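Local coordinates for PrgB (Enterococcus faecalis, PDB 6EVU), which promotes cell aggregation, biofilm formation and conjugation through DNA binding and compaction, and is represented here by its adhesin domain, at residues A[41-46]-A[110-115]; A[67-72]-A[297-302]; A[101-106]-A[142-147]. One frame throughout, in Å; residues are numbered along the deposited sequence.

Contact 1. Residues A[41-46]-A[110-115]; sequences TKISSI and VTVTYT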
# COMPACT_ATOMS: atom_id res chain seq x y z
N THR A 41 -20.93 -4.45 -3.74
CA THR A 41 -19.76 -3.94 -3.02
C THR A 41 -19.61 -2.44 -3.26
O THR A 41 -19.70 -1.97 -4.40
CB THR A 41 -18.48 -4.65 -3.48
OG1 THR A 41 -18.57 -6.05 -3.21
CG2 THR A 41 -17.22 -4.08 -2.72
N LYS A 42 -19.33 -1.69 -2.19
CA LYS A 42 -19.18 -0.24 -2.30
C LYS A 42 -18.65 0.30 -0.98
O LYS A 42 -18.76 -0.35 0.07
CB LYS A 42 -20.49 0.46 -2.61
CG LYS A 42 -21.48 0.40 -1.47
CD LYS A 42 -22.65 1.36 -1.73
CE LYS A 42 -23.77 1.17 -0.73
NZ LYS A 42 -24.75 0.07 -1.09
N ILE A 43 -18.09 1.52 -1.03
CA ILE A 43 -17.85 2.28 0.19
C ILE A 43 -19.19 2.82 0.68
O ILE A 43 -19.89 3.51 -0.07
CB ILE A 43 -16.87 3.44 -0.05
CG1 ILE A 43 -15.48 2.88 -0.38
CG2 ILE A 43 -16.83 4.35 1.18
CD1 ILE A 43 -14.44 3.97 -0.84
N SER A 44 -19.58 2.46 1.91
CA SER A 44 -20.82 2.97 2.50
C SER A 44 -20.64 4.27 3.25
O SER A 44 -21.59 5.07 3.33
CB SER A 44 -21.43 1.96 3.47
OG SER A 44 -20.46 1.58 4.42
N SER A 45 -19.44 4.53 3.80
CA SER A 45 -19.19 5.80 4.45
C SER A 45 -17.69 6.01 4.58
O SER A 45 -16.90 5.06 4.61
CB SER A 45 -19.84 5.88 5.83
OG SER A 45 -19.20 4.96 6.70
N ILE A 46 -17.33 7.28 4.71
CA ILE A 46 -15.97 7.70 5.02
C ILE A 46 -16.05 8.70 6.14
O ILE A 46 -16.70 9.75 5.97
CB ILE A 46 -15.27 8.34 3.82
CG1 ILE A 46 -15.29 7.36 2.62
CG2 ILE A 46 -13.84 8.77 4.18
CD1 ILE A 46 -14.69 7.92 1.32
N VAL A 110 -8.85 8.19 9.25
CA VAL A 110 -10.02 8.21 8.38
C VAL A 110 -10.50 6.78 8.23
O VAL A 110 -9.73 5.88 7.84
CB VAL A 110 -9.66 8.82 7.02
CG1 VAL A 110 -10.83 8.65 6.07
CG2 VAL A 110 -9.26 10.29 7.28
N THR A 111 -11.76 6.53 8.57
CA THR A 111 -12.28 5.16 8.48
C THR A 111 -13.11 5.05 7.21
O THR A 111 -14.13 5.74 7.07
CB THR A 111 -13.13 4.81 9.71
OG1 THR A 111 -12.35 4.97 10.92
CG2 THR A 111 -13.73 3.40 9.63
N VAL A 112 -12.69 4.15 6.29
CA VAL A 112 -13.42 3.83 5.07
C VAL A 112 -14.14 2.50 5.29
O VAL A 112 -13.50 1.47 5.49
CB VAL A 112 -12.45 3.73 3.88
CG1 VAL A 112 -13.21 3.35 2.56
CG2 VAL A 112 -11.59 5.00 3.74
N THR A 113 -15.46 2.49 5.21
CA THR A 113 -16.22 1.27 5.41
C THR A 113 -16.70 0.72 4.07
O THR A 113 -17.29 1.44 3.27
CB THR A 113 -17.42 1.55 6.32
OG1 THR A 113 -16.93 2.02 7.60
CG2 THR A 113 -18.23 0.30 6.53
N TYR A 114 -16.45 -0.56 3.84
CA TYR A 114 -17.01 -1.28 2.70
C TYR A 114 -18.15 -2.16 3.18
O TYR A 114 -18.02 -2.85 4.20
CB TYR A 114 -15.96 -2.17 2.02
CG TYR A 114 -14.85 -1.39 1.35
CD1 TYR A 114 -15.00 -1.00 0.03
CD2 TYR A 114 -13.66 -1.10 2.01
CE1 TYR A 114 -14.02 -0.28 -0.62
CE2 TYR A 114 -12.64 -0.39 1.37
CZ TYR A 114 -12.83 0.04 0.05
OH TYR A 114 -11.87 0.74 -0.65
N THR A 115 -19.26 -2.18 2.42
CA THR A 115 -20.29 -3.18 2.65
C THR A 115 -20.50 -3.98 1.37
O THR A 115 -19.91 -3.70 0.32
CB THR A 115 -21.62 -2.54 3.07
OG1 THR A 115 -21.98 -1.58 2.07
CG2 THR A 115 -21.44 -1.81 4.38
O HOH W 1 -23.50 -2.56 0.09
O HOH W 2 -16.66 4.73 7.84
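Ile43 and Tyr114 face each other in a non-hydrogen-bonded pair of two antiparallel strands, with Ile43 CG1 3.5 Å from Tyr114 CE1 in an oblique approach to the ring. CD1 of the same isoleucine lies 3.7 Å from Val112 CG1. Farther along this face Ile46 CG2, anti to the backbone N, meets Val110 CG1 at 3.6 Å.

The other face is polar and partly wet. One water joins Lys42 NZ to Thr115 OG1, and a second links Ser45 OG, Thr113 OG1 and Thr111 O.

Behind these side chains the backbone carries a beta bulge: Ser44 is inserted between Ile43 and Ser45, so both serines sit opposite Thr113. Ser44 N bonds to Thr113 O at 2.9 Å, while Thr113 N returns a straight bond to Ser45 O (3.0 Å, 180°). Ser45 N is buried with no partner, probably a consequence of the bulge.

Tyr114 OH is held by Ser150 O, and its ring meets Phe131 edge-to-face. Strand 110-115 continues the sheet to strand 124-137 on its far side, while Ile43, Ile46 and Val110 pack across onto Tyr100, Val102, Leu104 and Phe149 of strands 99-104 and 145-150.

Contact 2. Residues A[67-72]-A[297-302]; sequences DIFTKL and SSAQWF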
# COMPACT_ATOMS: atom_id res chain seq x y z
N ASP A 67 -2.80 11.92 -15.41
CA ASP A 67 -2.91 10.66 -14.70
C ASP A 67 -3.23 10.94 -13.24
O ASP A 67 -2.98 12.04 -12.74
CB ASP A 67 -1.61 9.89 -14.85
CG ASP A 67 -0.43 10.65 -14.26
OD1 ASP A 67 0.05 11.64 -14.89
OD2 ASP A 67 0.01 10.28 -13.15
N ILE A 68 -3.72 9.92 -12.53
CA ILE A 68 -4.09 10.07 -11.12
C ILE A 68 -2.90 10.44 -10.26
O ILE A 68 -3.05 11.14 -9.23
CB ILE A 68 -4.80 8.78 -10.62
CG1 ILE A 68 -5.46 9.08 -9.27
CG2 ILE A 68 -3.82 7.54 -10.60
CD1 ILE A 68 -6.52 8.07 -8.92
N PHE A 69 -1.69 9.95 -10.59
CA PHE A 69 -0.55 10.26 -9.74
C PHE A 69 -0.22 11.74 -9.83
O PHE A 69 0.17 12.35 -8.84
CB PHE A 69 0.66 9.39 -10.13
CG PHE A 69 0.36 7.90 -10.09
CD1 PHE A 69 0.27 7.25 -8.87
CD2 PHE A 69 0.17 7.18 -11.26
CE1 PHE A 69 -0.03 5.93 -8.80
CE2 PHE A 69 -0.13 5.81 -11.22
CZ PHE A 69 -0.22 5.19 -9.96
N THR A 70 -0.30 12.30 -11.04
CA THR A 70 -0.02 13.72 -11.21
C THR A 70 -1.05 14.54 -10.43
O THR A 70 -0.68 15.50 -9.75
CB THR A 70 0.01 14.07 -12.69
OG1 THR A 70 1.13 13.41 -13.31
CG2 THR A 70 0.20 15.60 -12.88
N LYS A 71 -2.32 14.15 -10.51
CA LYS A 71 -3.36 14.82 -9.72
C LYS A 71 -3.08 14.75 -8.22
O LYS A 71 -3.38 15.71 -7.48
CB LYS A 71 -4.73 14.23 -10.04
CG LYS A 71 -5.18 14.58 -11.47
CD LYS A 71 -6.52 13.89 -11.78
CE LYS A 71 -6.98 14.22 -13.21
NZ LYS A 71 -8.35 13.59 -13.39
N LEU A 72 -2.56 13.63 -7.76
CA LEU A 72 -2.22 13.45 -6.36
C LEU A 72 -1.09 14.34 -5.87
O LEU A 72 -1.09 14.76 -4.74
CB LEU A 72 -1.91 12.00 -6.05
CG LEU A 72 -3.13 11.10 -5.96
CD1 LEU A 72 -2.72 9.64 -6.02
CD2 LEU A 72 -3.91 11.39 -4.70
N SER A 297 7.98 11.05 -6.89
CA SER A 297 8.40 10.27 -5.73
C SER A 297 7.49 10.49 -4.52
O SER A 297 7.92 10.26 -3.37
CB SER A 297 9.85 10.60 -5.36
OG SER A 297 9.98 11.94 -4.90
N SER A 298 6.23 10.95 -4.75
CA SER A 298 5.35 11.23 -3.64
C SER A 298 3.87 10.89 -3.91
O SER A 298 3.00 11.38 -3.17
CB SER A 298 5.46 12.74 -3.20
OG SER A 298 5.37 13.62 -4.34
N ALA A 299 3.56 10.04 -4.88
CA ALA A 299 2.22 9.50 -4.96
C ALA A 299 2.30 8.03 -5.37
O ALA A 299 3.10 7.67 -6.23
CB ALA A 299 1.37 10.24 -6.00
N GLN A 300 1.43 7.21 -4.77
CA GLN A 300 1.53 5.77 -5.02
C GLN A 300 0.14 5.15 -5.04
O GLN A 300 -0.84 5.70 -4.52
CB GLN A 300 2.40 5.10 -3.94
CG GLN A 300 1.66 5.01 -2.60
CD GLN A 300 2.61 4.65 -1.45
OE1 GLN A 300 2.76 5.38 -0.49
NE2 GLN A 300 3.22 3.49 -1.55
N TRP A 301 0.10 3.93 -5.61
CA TRP A 301 -1.10 3.10 -5.54
C TRP A 301 -0.79 1.97 -4.57
O TRP A 301 0.21 1.28 -4.77
CB TRP A 301 -1.40 2.55 -6.94
CG TRP A 301 -2.51 1.52 -6.96
CD1 TRP A 301 -3.54 1.42 -6.09
CD2 TRP A 301 -2.69 0.45 -7.91
NE1 TRP A 301 -4.35 0.36 -6.39
CE2 TRP A 301 -3.85 -0.26 -7.51
CE3 TRP A 301 -1.96 -0.01 -9.03
CZ2 TRP A 301 -4.30 -1.39 -8.23
CZ3 TRP A 301 -2.43 -1.11 -9.74
CH2 TRP A 301 -3.57 -1.79 -9.31
N PHE A 302 -1.62 1.80 -3.55
CA PHE A 302 -1.47 0.69 -2.61
C PHE A 302 -2.73 -0.16 -2.72
O PHE A 302 -3.80 0.24 -2.27
CB PHE A 302 -1.26 1.10 -1.15
CG PHE A 302 -0.98 -0.10 -0.30
CD1 PHE A 302 0.31 -0.67 -0.34
CD2 PHE A 302 -1.99 -0.76 0.33
CE1 PHE A 302 0.60 -1.81 0.37
CE2 PHE A 302 -1.72 -1.97 1.05
CZ PHE A 302 -0.44 -2.48 1.06
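The ring of Phe69 turns an edge to the backbone of strand 299-302: its CE1 lies 3.8 Å from Gln300 C and 3.8 Å from Trp301 N, both near the ring plane. One face of the ring is covered by the preceding residue, Ile68, whose CG2 sits 4.0 Å above the plane over the centre. Of the Trp301 side chain it is CB that approaches Phe69, 4.1 Å from CE1; the indole is directed elsewhere, stacking with Phe158 and giving its NE1 proton to Ile155 O.

Next to the ring, the helix meets the small side chain of Ala299. Ala299 CB is 3.7 Å from Leu72 CB and equally near Phe69 O, so the methyl group packs against a single turn, between Phe69 O and Leu72 CB. No hydrogen bond crosses between the segments, and the contact depends on shape and apolar surface.

Asp67 is the N-cap of the helix, its OD2 accepting from Thr70 N at 2.9 Å from above the carboxylate plane, while Thr70 OG1 bonds to OD1 on its syn side.

A Tris molecule, probably from the crystallisation liquor, accepts from Trp301 N. Strand 299-302 pairs with strand 157-160, whose Phe158 also touches Ile68, Phe69 and Leu72; the short helix thus covers two adjacent strands, with Phe57 of helix 54-57 against Leu72 and Lys71.

Contact 3. Residues A[101-106]-A[142-147]; sequences AVLLEK and SGTLNA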
# COMPACT_ATOMS: atom_id res chain seq x y z
N ALA A 101 -12.22 11.42 -3.07
CA ALA A 101 -11.00 12.14 -2.72
C ALA A 101 -11.10 12.69 -1.29
O ALA A 101 -12.09 13.33 -0.94
CB ALA A 101 -10.74 13.30 -3.70
N VAL A 102 -10.07 12.46 -0.49
CA VAL A 102 -10.12 12.78 0.94
C VAL A 102 -8.77 13.34 1.37
O VAL A 102 -7.73 12.90 0.87
CB VAL A 102 -10.46 11.52 1.78
CG1 VAL A 102 -10.45 11.82 3.29
CG2 VAL A 102 -11.80 10.93 1.33
N LEU A 103 -8.77 14.33 2.29
CA LEU A 103 -7.48 14.84 2.78
C LEU A 103 -7.10 14.05 4.03
O LEU A 103 -7.92 13.95 4.96
CB LEU A 103 -7.58 16.33 3.15
CG LEU A 103 -6.21 16.94 3.52
CD1 LEU A 103 -5.44 17.31 2.28
CD2 LEU A 103 -6.45 18.29 4.26
N LEU A 104 -5.87 13.50 4.07
CA LEU A 104 -5.37 12.85 5.30
C LEU A 104 -4.48 13.82 6.05
O LEU A 104 -3.60 14.48 5.47
CB LEU A 104 -4.56 11.58 5.02
CG LEU A 104 -5.30 10.51 4.20
CD1 LEU A 104 -4.30 9.35 4.02
CD2 LEU A 104 -6.49 10.07 4.96
N GLU A 105 -4.72 13.93 7.37
CA GLU A 105 -3.99 14.87 8.20
C GLU A 105 -3.44 14.13 9.40
O GLU A 105 -4.03 13.14 9.85
CB GLU A 105 -4.90 16.03 8.66
CG GLU A 105 -5.46 16.84 7.46
CD GLU A 105 -6.36 17.94 7.95
OE1 GLU A 105 -7.61 17.78 7.98
OE2 GLU A 105 -5.80 18.97 8.36
N LYS A 106 -2.36 14.67 9.96
CA LYS A 106 -1.78 14.09 11.15
C LYS A 106 -2.83 14.05 12.26
O LYS A 106 -3.58 15.02 12.46
CB LYS A 106 -0.58 14.95 11.60
CG LYS A 106 0.37 14.23 12.57
CD LYS A 106 1.08 13.06 11.92
CE LYS A 106 2.02 12.29 12.89
NZ LYS A 106 1.40 11.29 13.83
N SER A 142 2.21 21.64 3.83
CA SER A 142 1.15 21.51 4.79
C SER A 142 1.27 20.25 5.61
O SER A 142 0.47 20.07 6.53
CB SER A 142 -0.21 21.53 4.08
OG SER A 142 -0.36 20.37 3.25
N GLY A 143 2.17 19.33 5.25
CA GLY A 143 2.23 18.08 6.01
C GLY A 143 0.99 17.22 5.91
O GLY A 143 0.72 16.42 6.83
N THR A 144 0.27 17.29 4.79
CA THR A 144 -0.93 16.50 4.58
C THR A 144 -0.68 15.50 3.46
O THR A 144 0.30 15.60 2.72
CB THR A 144 -2.14 17.37 4.19
OG1 THR A 144 -1.84 18.10 3.01
CG2 THR A 144 -2.45 18.37 5.34
N LEU A 145 -1.61 14.56 3.31
CA LEU A 145 -1.60 13.68 2.14
C LEU A 145 -2.98 13.72 1.51
O LEU A 145 -3.99 13.96 2.19
CB LEU A 145 -1.27 12.20 2.49
CG LEU A 145 0.14 11.98 2.99
CD1 LEU A 145 0.16 10.58 3.63
CD2 LEU A 145 1.26 12.21 2.02
N ASN A 146 -3.03 13.46 0.19
CA ASN A 146 -4.29 13.30 -0.49
C ASN A 146 -4.52 11.81 -0.72
O ASN A 146 -3.59 11.07 -0.99
CB ASN A 146 -4.27 14.03 -1.83
CG ASN A 146 -3.71 15.44 -1.72
OD1 ASN A 146 -4.05 16.18 -0.80
ND2 ASN A 146 -2.82 15.82 -2.67
N ALA A 147 -5.79 11.42 -0.68
CA ALA A 147 -6.15 10.03 -0.88
C ALA A 147 -7.32 9.97 -1.81
O ALA A 147 -8.25 10.79 -1.74
CB ALA A 147 -6.50 9.34 0.44
O HOH W 3 -1.33 16.96 8.71
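Leu103 holds CG anti to its backbone N (chi1 -174°), and its second torsion of 82° then sets CD1 against the opposite segment, 3.6 Å from Asn146 OD1 and 3.8 Å from Thr144 OG1. In the partner segment, Thr144 CG2 is anti to the carbonyl carbon, lying alongside the chain of Glu105, whose CG it meets at 4.0 Å as both side chains point the same way.

The opposite face is wholly apolar. Leu104 rests against Leu145 through their CB atoms and brings CG to 4.1 Å from Ala147 CB, with Val102 at the same level as Ala147.

Between the faces two antiparallel hydrogen-bonded pairs join the strands. Val102 pairs with Ala147, with Val102 N to Ala147 O at 2.8 Å; Leu104 pairs with Leu145, where Leu104 N reaches Leu145 O at 2.7 Å and Leu145 N bonds back to Leu104 O along a nearly straight line (172°). Beyond the Leu104-Leu145 pair, a water accepts from Lys106 N and donates to Gly143 O, bridging the two segments.

The pair lies inside the smaller antiparallel sheet: strand 145-150 continues to strand 157-160, and Leu145 packs onto Leu135, Val169 and Thr171 of the larger sheet. Glu105 has long, weak ion pairs with Lys50 and Lys108, and Thr144 O accepts from the hydroxyls of Ser138 and Ser140. The chemistry is therefore divided: the interior of the strand pair relies on backbone bonds and aliphatic packing, while the polar side chains turn to partners outside the pair, with Asn146 ND2 bonding to the carbonyls of Leu72, in helix 68-72, and Lys74.

From the N terminus, residues 41-46 pair with 110-115, so contact 1 closes a loop of about sixty residues. Segments 67-72 and 101-106 lie within it but pair with segments beyond it; contact 1 therefore crosses both others. Residues 142-147 complete contact 3, and the long loop of contact 2 ends last, at 297-302, with contact 3 wholly inside it. Contact 1 belongs to the larger antiparallel sheet and contact 3 to the smaller, and the two meet where Val110 CG2 packs on Leu104 CD2 at 3.6 Å. Contact 2 sets the helix on the smaller sheet and joins contact 3 directly through a probable hydrogen bond from Asn146 ND2 to Leu72 O.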